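Local coordinates for uncharacterized protein (Parabacteroides merdae, PDB 4MXN) that is of unknown function but, as a putative family 28 glycosyl hydrolase with a parallel beta-helix fold, probably acts on pectin-type polysaccharides, at residues K71-I76 with K107-G112; A125-V130 with D145-L150. All blocks are in the same frame, centred on the assembly; numbering follows the deposited sequence.

Overall arrangement
Interaction 1 and interaction 2 lie on opposite sides of the centre of the chain, their own centres about 25 Å apart and their nearest atoms about 9 Å apart. The first joins two successive coils of the parallel beta-helix, strands 74-78 and 111-114 and the turns that lead into them; it is partly buried and polar, made of backbone and side-chain hydrogen bonds. The second belongs to the helical excursion between strands 118-120 and 151-154, where helix 123-136 covers the chain that runs on from helix 143-146. That contact is smaller, more buried and has no hydrogen bond across it. The two share no strand or helix.

Interaction 1 (K71-I76 with K107-G112)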
ATOM      1  N   LYS A  71       2.565   9.550   7.599  1.00 20.19           N
ATOM      2  CA  LYS A  71       2.149  10.801   8.255  1.00 20.84           C
ATOM      3  C   LYS A  71       2.291  11.970   7.304  1.00 23.17           C
ATOM      4  O   LYS A  71       3.043  11.873   6.347  1.00 21.91           O
ATOM      5  CB  LYS A  71       2.952  11.057   9.544  1.00 23.61           C
ATOM      6  CG  LYS A  71       2.780   9.970  10.628  1.00 24.16           C
ATOM      7  CD  LYS A  71       1.397   9.997  11.297  1.00 27.26           C
ATOM      8  CE  LYS A  71       1.239   8.932  12.353  1.00 30.28           C
ATOM      9  NZ  LYS A  71       2.072   9.194  13.557  1.00 29.15           N
ATOM     10  N   SER A  72       1.590  13.085   7.586  1.00 20.34           N
ATOM     11  CA  SER A  72       1.605  14.285   6.755  1.00 19.98           C
ATOM     12  C   SER A  72       3.013  14.764   6.432  1.00 25.23           C
ATOM     13  O   SER A  72       3.884  14.784   7.305  1.00 25.04           O
ATOM     14  CB  SER A  72       0.824  15.417   7.416  1.00 22.57           C
ATOM     15  OG  SER A  72      -0.554  15.085   7.492  1.00 30.61           O
ATOM     16  N   ASN A  73       3.225  15.113   5.151  1.00 21.56           N
ATOM     17  CA  ASN A  73       4.447  15.678   4.569  1.00 22.48           C
ATOM     18  C   ASN A  73       5.575  14.651   4.443  1.00 25.70           C
ATOM     19  O   ASN A  73       6.717  15.034   4.178  1.00 25.25           O
ATOM     20  CB  ASN A  73       4.914  16.927   5.335  1.00 22.42           C
ATOM     21  CG  ASN A  73       3.828  17.953   5.433  1.00 35.81           C
ATOM     22  OD1 ASN A  73       3.210  18.318   4.434  1.00 31.69           O
ATOM     23  ND2 ASN A  73       3.516  18.376   6.638  1.00 29.41           N
ATOM     24  N   VAL A  74       5.239  13.354   4.523  1.00 19.93           N
ATOM     25  CA  VAL A  74       6.213  12.276   4.385  1.00 20.57           C
ATOM     26  C   VAL A  74       5.925  11.492   3.117  1.00 23.03           C
ATOM     27  O   VAL A  74       4.776  11.188   2.827  1.00 21.12           O
ATOM     28  CB  VAL A  74       6.249  11.331   5.622  1.00 25.82           C
ATOM     29  CG1 VAL A  74       7.291  10.216   5.458  1.00 25.35           C
ATOM     30  CG2 VAL A  74       6.503  12.115   6.911  1.00 26.71           C
ATOM     31  N   THR A  75       6.981  11.177   2.376  1.00 20.93           N
ATOM     32  CA  THR A  75       6.971  10.320   1.201  1.00 19.84           C
ATOM     33  C   THR A  75       7.889   9.142   1.488  1.00 24.78           C
ATOM     34  O   THR A  75       9.014   9.332   1.950  1.00 24.33           O
ATOM     35  CB  THR A  75       7.379  11.104  -0.065  1.00 27.14           C
ATOM     36  OG1 THR A  75       6.306  11.976  -0.410  1.00 22.14           O
ATOM     37  CG2 THR A  75       7.661  10.180  -1.269  1.00 24.98           C
ATOM     38  N   ILE A  76       7.412   7.926   1.216  1.00 22.85           N
ATOM     39  CA  ILE A  76       8.212   6.719   1.346  1.00 22.80           C
ATOM     40  C   ILE A  76       8.684   6.349  -0.045  1.00 24.59           C
ATOM     41  O   ILE A  76       7.869   6.213  -0.955  1.00 23.80           O
ATOM     42  CB  ILE A  76       7.434   5.561   2.046  1.00 26.37           C
ATOM     43  CG1 ILE A  76       7.333   5.819   3.581  1.00 26.75           C
ATOM     44  CG2 ILE A  76       8.097   4.185   1.747  1.00 28.01           C
ATOM     45  CD1 ILE A  76       6.292   4.925   4.332  1.00 24.73           C
ATOM     46  N   LYS A 107      -6.418  10.521   7.444  1.00 23.42           N
ATOM     47  CA  LYS A 107      -6.632  11.964   7.531  1.00 25.07           C
ATOM     48  C   LYS A 107      -5.304  12.733   7.542  1.00 28.82           C
ATOM     49  O   LYS A 107      -5.113  13.646   8.352  1.00 30.15           O
ATOM     50  CB  LYS A 107      -7.504  12.305   8.757  1.00 29.80           C
ATOM     51  CG  LYS A 107      -8.953  11.848   8.606  1.00 50.38           C
ATOM     52  CD  LYS A 107      -9.792  12.203   9.823  1.00 67.62           C
ATOM     53  CE  LYS A 107     -11.165  11.580   9.782  1.00 86.91           C
ATOM     54  NZ  LYS A 107     -11.119  10.126  10.095  1.00 98.89           N
ATOM     55  N   GLN A 108      -4.390  12.357   6.629  1.00 23.40           N
ATOM     56  CA  GLN A 108      -3.096  13.014   6.465  1.00 23.09           C
ATOM     57  C   GLN A 108      -3.100  13.859   5.190  1.00 26.96           C
ATOM     58  O   GLN A 108      -3.954  13.665   4.332  1.00 26.80           O
ATOM     59  CB  GLN A 108      -1.964  11.970   6.406  1.00 23.14           C
ATOM     60  CG  GLN A 108      -1.875  11.043   7.634  1.00 25.18           C
ATOM     61  CD  GLN A 108      -1.634  11.758   8.941  1.00 32.98           C
ATOM     62  OE1 GLN A 108      -0.610  12.436   9.137  1.00 25.10           O
ATOM     63  NE2 GLN A 108      -2.553  11.596   9.884  1.00 28.77           N
ATOM     64  N   LYS A 109      -2.114  14.757   5.041  1.00 22.69           N
ATOM     65  CA  LYS A 109      -2.029  15.557   3.814  1.00 21.96           C
ATOM     66  C   LYS A 109      -0.594  15.563   3.273  1.00 24.20           C
ATOM     67  O   LYS A 109       0.358  15.366   4.029  1.00 21.28           O
ATOM     68  CB  LYS A 109      -2.580  17.000   4.008  1.00 24.48           C
ATOM     69  CG  LYS A 109      -2.056  17.806   5.209  1.00 31.35           C
ATOM     70  CD  LYS A 109      -0.545  18.151   5.094  1.00 44.16           C
ATOM     71  CE  LYS A 109      -0.208  19.596   5.226  1.00 47.28           C
ATOM     72  NZ  LYS A 109       0.915  20.014   4.336  1.00 39.53           N
ATOM     73  N   ASN A 110      -0.446  15.843   1.965  1.00 21.75           N
ATOM     74  CA  ASN A 110       0.850  15.942   1.297  1.00 22.11           C
ATOM     75  C   ASN A 110       1.689  14.678   1.583  1.00 26.02           C
ATOM     76  O   ASN A 110       2.780  14.745   2.145  1.00 26.21           O
ATOM     77  CB  ASN A 110       1.574  17.231   1.729  1.00 23.83           C
ATOM     78  CG  ASN A 110       2.856  17.501   1.002  1.00 35.84           C
ATOM     79  OD1 ASN A 110       3.036  17.111  -0.147  1.00 29.49           O
ATOM     80  ND2 ASN A 110       3.797  18.113   1.697  1.00 26.55           N
ATOM     81  N   ILE A 111       1.158  13.521   1.203  1.00 22.20           N
ATOM     82  CA  ILE A 111       1.849  12.245   1.454  1.00 21.48           C
ATOM     83  C   ILE A 111       2.136  11.545   0.138  1.00 24.50           C
ATOM     84  O   ILE A 111       1.460  11.765  -0.865  1.00 23.92           O
ATOM     85  CB  ILE A 111       1.045  11.341   2.428  1.00 25.34           C
ATOM     86  CG1 ILE A 111      -0.418  11.138   1.939  1.00 26.38           C
ATOM     87  CG2 ILE A 111       1.079  11.895   3.856  1.00 27.80           C
ATOM     88  CD1 ILE A 111      -1.120   9.993   2.531  1.00 29.41           C
ATOM     89  N   GLY A 112       3.115  10.666   0.156  1.00 21.47           N
ATOM     90  CA  GLY A 112       3.468   9.956  -1.053  1.00 20.58           C
ATOM     91  C   GLY A 112       4.173   8.639  -0.867  1.00 23.12           C
ATOM     92  O   GLY A 112       4.724   8.351   0.196  1.00 20.41           O
TER
HETATM   93  O   HOH W   1       5.412  14.265   0.768  1.00 29.15           O
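Thr-75 and Gly-112 pair as a parallel bridge between neighbouring coils of the beta-helix, with Gly-112 N bonded to Val-74 O and Ile-76 N to Gly-112 O (2.9 Å). Ahead of the strands, the type II turn from Lys-71 to Val-74 fits against Gln-108 to Asn-110 largely through polar side chains. Gln-108 OE1 takes Ser-72 N on an in-plane lone pair at 2.8 Å, while Ser-72 OG approaches it from above the carbonyl plane. Bent at chi2 (-60°), the glutamine chain folds over to present OE1 here. Ser-72 OG in turn accepts Lys-109 N in a nearly straight bond (2.9 Å, 164°), so it links the side chain of one residue to the backbone of the next. Asn-73 OD1 is gripped twice in its carbonyl plane, by Asn-110 ND2 and Lys-109 NZ, the amide planes of Asn-73 and Asn-110 standing 63° apart. With an alanine in place of Asn-73 the shared acceptor is gone, and the Lys-109 ammonium and Asn-110 amide would probably lose their common mate and be freer to turn. Further along, a water joins Thr-75 OG1 (2.7 Å) to Asn-110 O, to which it donates.

Interaction 2 (A125-V130 with D145-L150); sequences AVRASV and DYAPAL
Val-126 CG1 abuts Pro-148 CD (3.7 Å). One turn on, Val-130 and Tyr-146 cross obliquely, and the nearest approach is CG1 to the tyrosine CB, at 3.6 Å; CG2 lies a little farther from the same carbon. Both valines hold CG1 anti to the backbone N (chi1 167° and 176°), which sends equivalent methyls from successive turns of helix 123-136 onto the end of helix 143-146 and the chain that follows it. The tyrosine ring itself leads away from the helix, and its OH is hydrogen-bonded to Glu-140 O. Between these pairs comes Ala-147, its backbone N 4.2 Å from Val-130 CG2. Arg-127 NH1 lies 4.0 Å from Ala-147 CB, the guanidinium oblique to that methyl. The arginine chain bends at chi3 (71°) to bring this end across, and NH1 is hydrogen-bonded to Ala-170 O, beyond the two segments, and lies near the like-charged Arg-196. Val-143 of helix 143-146 also touches Arg-127 and Val-130, adding to the apolar surface against helix 123-136. The contact thus packs a helix that follows strand 118-120 in the chain onto the segment returning to strand 151-154 of the beta-helix. With no hydrogen bond between the segments, it rests on the fit of methyls, a proline ring and a methylene, while the polar ends of Arg-127 and Tyr-146 find backbone carbonyls outside it.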
ATOM      1  N   ALA A 125       0.787 -16.804   2.577  1.00 19.54           N
ATOM      2  CA  ALA A 125       1.292 -16.913   3.955  1.00 19.35           C
ATOM      3  C   ALA A 125       0.576 -15.968   4.924  1.00 20.36           C
ATOM      4  O   ALA A 125       0.280 -16.376   6.045  1.00 18.38           O
ATOM      5  CB  ALA A 125       2.789 -16.658   3.981  1.00 20.05           C
ATOM      6  N   VAL A 126       0.262 -14.728   4.487  1.00 17.77           N
ATOM      7  CA  VAL A 126      -0.445 -13.734   5.324  1.00 15.75           C
ATOM      8  C   VAL A 126      -1.896 -14.209   5.572  1.00 18.32           C
ATOM      9  O   VAL A 126      -2.360 -14.193   6.721  1.00 16.49           O
ATOM     10  CB  VAL A 126      -0.382 -12.306   4.710  1.00 19.59           C
ATOM     11  CG1 VAL A 126      -1.372 -11.359   5.393  1.00 20.20           C
ATOM     12  CG2 VAL A 126       1.032 -11.735   4.780  1.00 19.19           C
ATOM     13  N   ARG A 127      -2.605 -14.641   4.507  1.00 16.28           N
ATOM     14  CA  ARG A 127      -3.996 -15.124   4.642  1.00 17.30           C
ATOM     15  C   ARG A 127      -4.079 -16.412   5.482  1.00 22.58           C
ATOM     16  O   ARG A 127      -5.051 -16.582   6.217  1.00 21.80           O
ATOM     17  CB  ARG A 127      -4.657 -15.333   3.275  1.00 20.18           C
ATOM     18  CG  ARG A 127      -4.921 -14.003   2.556  1.00 25.98           C
ATOM     19  CD  ARG A 127      -5.497 -14.184   1.155  1.00 23.68           C
ATOM     20  NE  ARG A 127      -6.871 -14.658   1.185  1.00 23.60           N
ATOM     21  CZ  ARG A 127      -7.938 -13.878   1.206  1.00 31.66           C
ATOM     22  NH1 ARG A 127      -7.804 -12.557   1.230  1.00 23.19           N
ATOM     23  NH2 ARG A 127      -9.149 -14.409   1.236  1.00 24.31           N
ATOM     24  N   ALA A 128      -3.054 -17.286   5.411  1.00 20.87           N
ATOM     25  CA  ALA A 128      -3.026 -18.535   6.205  1.00 22.22           C
ATOM     26  C   ALA A 128      -2.908 -18.206   7.696  1.00 24.67           C
ATOM     27  O   ALA A 128      -3.493 -18.903   8.525  1.00 24.36           O
ATOM     28  CB  ALA A 128      -1.874 -19.429   5.758  1.00 23.26           C
ATOM     29  N   SER A 129      -2.156 -17.128   8.031  1.00 20.22           N
ATOM     30  CA  SER A 129      -2.009 -16.647   9.400  1.00 19.19           C
ATOM     31  C   SER A 129      -3.383 -16.166   9.915  1.00 21.97           C
ATOM     32  O   SER A 129      -3.798 -16.543  11.020  1.00 22.05           O
ATOM     33  CB  SER A 129      -0.952 -15.546   9.470  1.00 20.56           C
ATOM     34  OG  SER A 129      -0.918 -14.958  10.753  1.00 25.58           O
ATOM     35  N   VAL A 130      -4.104 -15.389   9.089  1.00 18.20           N
ATOM     36  CA  VAL A 130      -5.453 -14.899   9.409  1.00 19.54           C
ATOM     37  C   VAL A 130      -6.390 -16.106   9.638  1.00 26.88           C
ATOM     38  O   VAL A 130      -7.065 -16.154  10.673  1.00 27.67           O
ATOM     39  CB  VAL A 130      -6.035 -13.949   8.326  1.00 22.24           C
ATOM     40  CG1 VAL A 130      -7.481 -13.543   8.657  1.00 21.39           C
ATOM     41  CG2 VAL A 130      -5.150 -12.718   8.097  1.00 21.46           C
ATOM     42  N   ASP A 145     -11.750  -9.426   6.453  1.00 29.37           N
ATOM     43  CA  ASP A 145     -11.820  -8.439   7.536  1.00 28.55           C
ATOM     44  C   ASP A 145     -10.428  -8.111   8.112  1.00 30.79           C
ATOM     45  O   ASP A 145     -10.231  -7.012   8.635  1.00 33.51           O
ATOM     46  CB  ASP A 145     -12.750  -8.949   8.670  1.00 30.62           C
ATOM     47  CG  ASP A 145     -14.182  -9.253   8.276  1.00 39.49           C
ATOM     48  OD1 ASP A 145     -14.711  -8.566   7.391  1.00 42.15           O
ATOM     49  OD2 ASP A 145     -14.776 -10.174   8.870  1.00 42.80           O
ATOM     50  N   TYR A 146      -9.461  -9.049   8.003  1.00 22.97           N
ATOM     51  CA  TYR A 146      -8.131  -8.887   8.592  1.00 21.30           C
ATOM     52  C   TYR A 146      -6.974  -8.827   7.589  1.00 24.76           C
ATOM     53  O   TYR A 146      -5.902  -8.300   7.915  1.00 23.49           O
ATOM     54  CB  TYR A 146      -7.879 -10.055   9.572  1.00 22.08           C
ATOM     55  CG  TYR A 146      -8.892 -10.091  10.691  1.00 25.81           C
ATOM     56  CD1 TYR A 146      -8.693  -9.366  11.861  1.00 28.42           C
ATOM     57  CD2 TYR A 146     -10.074 -10.819  10.567  1.00 28.16           C
ATOM     58  CE1 TYR A 146      -9.647  -9.356  12.876  1.00 30.91           C
ATOM     59  CE2 TYR A 146     -11.040 -10.807  11.572  1.00 29.80           C
ATOM     60  CZ  TYR A 146     -10.819 -10.081  12.728  1.00 36.57           C
ATOM     61  OH  TYR A 146     -11.754 -10.098  13.732  1.00 39.13           O
ATOM     62  N   ALA A 147      -7.150  -9.422   6.408  1.00 22.85           N
ATOM     63  CA  ALA A 147      -6.087  -9.447   5.403  1.00 22.58           C
ATOM     64  C   ALA A 147      -5.793  -8.009   4.924  1.00 24.36           C
ATOM     65  O   ALA A 147      -6.726  -7.278   4.571  1.00 22.64           O
ATOM     66  CB  ALA A 147      -6.482 -10.351   4.249  1.00 23.25           C
ATOM     67  N   PRO A 148      -4.522  -7.558   5.001  1.00 20.55           N
ATOM     68  CA  PRO A 148      -4.237  -6.177   4.642  1.00 19.46           C
ATOM     69  C   PRO A 148      -4.127  -5.931   3.153  1.00 22.95           C
ATOM     70  O   PRO A 148      -3.675  -6.777   2.375  1.00 21.07           O
ATOM     71  CB  PRO A 148      -2.878  -5.916   5.308  1.00 21.32           C
ATOM     72  CG  PRO A 148      -2.202  -7.233   5.312  1.00 25.63           C
ATOM     73  CD  PRO A 148      -3.305  -8.245   5.493  1.00 22.70           C
ATOM     74  N   ALA A 149      -4.475  -4.711   2.773  1.00 20.14           N
ATOM     75  CA  ALA A 149      -4.236  -4.198   1.442  1.00 19.64           C
ATOM     76  C   ALA A 149      -2.747  -3.842   1.365  1.00 19.09           C
ATOM     77  O   ALA A 149      -2.058  -3.869   2.393  1.00 18.85           O
ATOM     78  CB  ALA A 149      -5.103  -2.959   1.207  1.00 20.83           C
ATOM     79  N   LEU A 150      -2.228  -3.517   0.180  1.00 16.10           N
ATOM     80  CA  LEU A 150      -0.825  -3.082   0.130  1.00 15.76           C
ATOM     81  C   LEU A 150      -0.755  -1.609   0.520  1.00 20.22           C
ATOM     82  O   LEU A 150       0.101  -1.235   1.320  1.00 20.05           O
ATOM     83  CB  LEU A 150      -0.183  -3.344  -1.233  1.00 14.63           C
ATOM     84  CG  LEU A 150      -0.037  -4.809  -1.600  1.00 18.20           C
ATOM     85  CD1 LEU A 150       0.357  -4.970  -3.041  1.00 19.46           C
ATOM     86  CD2 LEU A 150       0.981  -5.516  -0.747  1.00 18.59           C
TER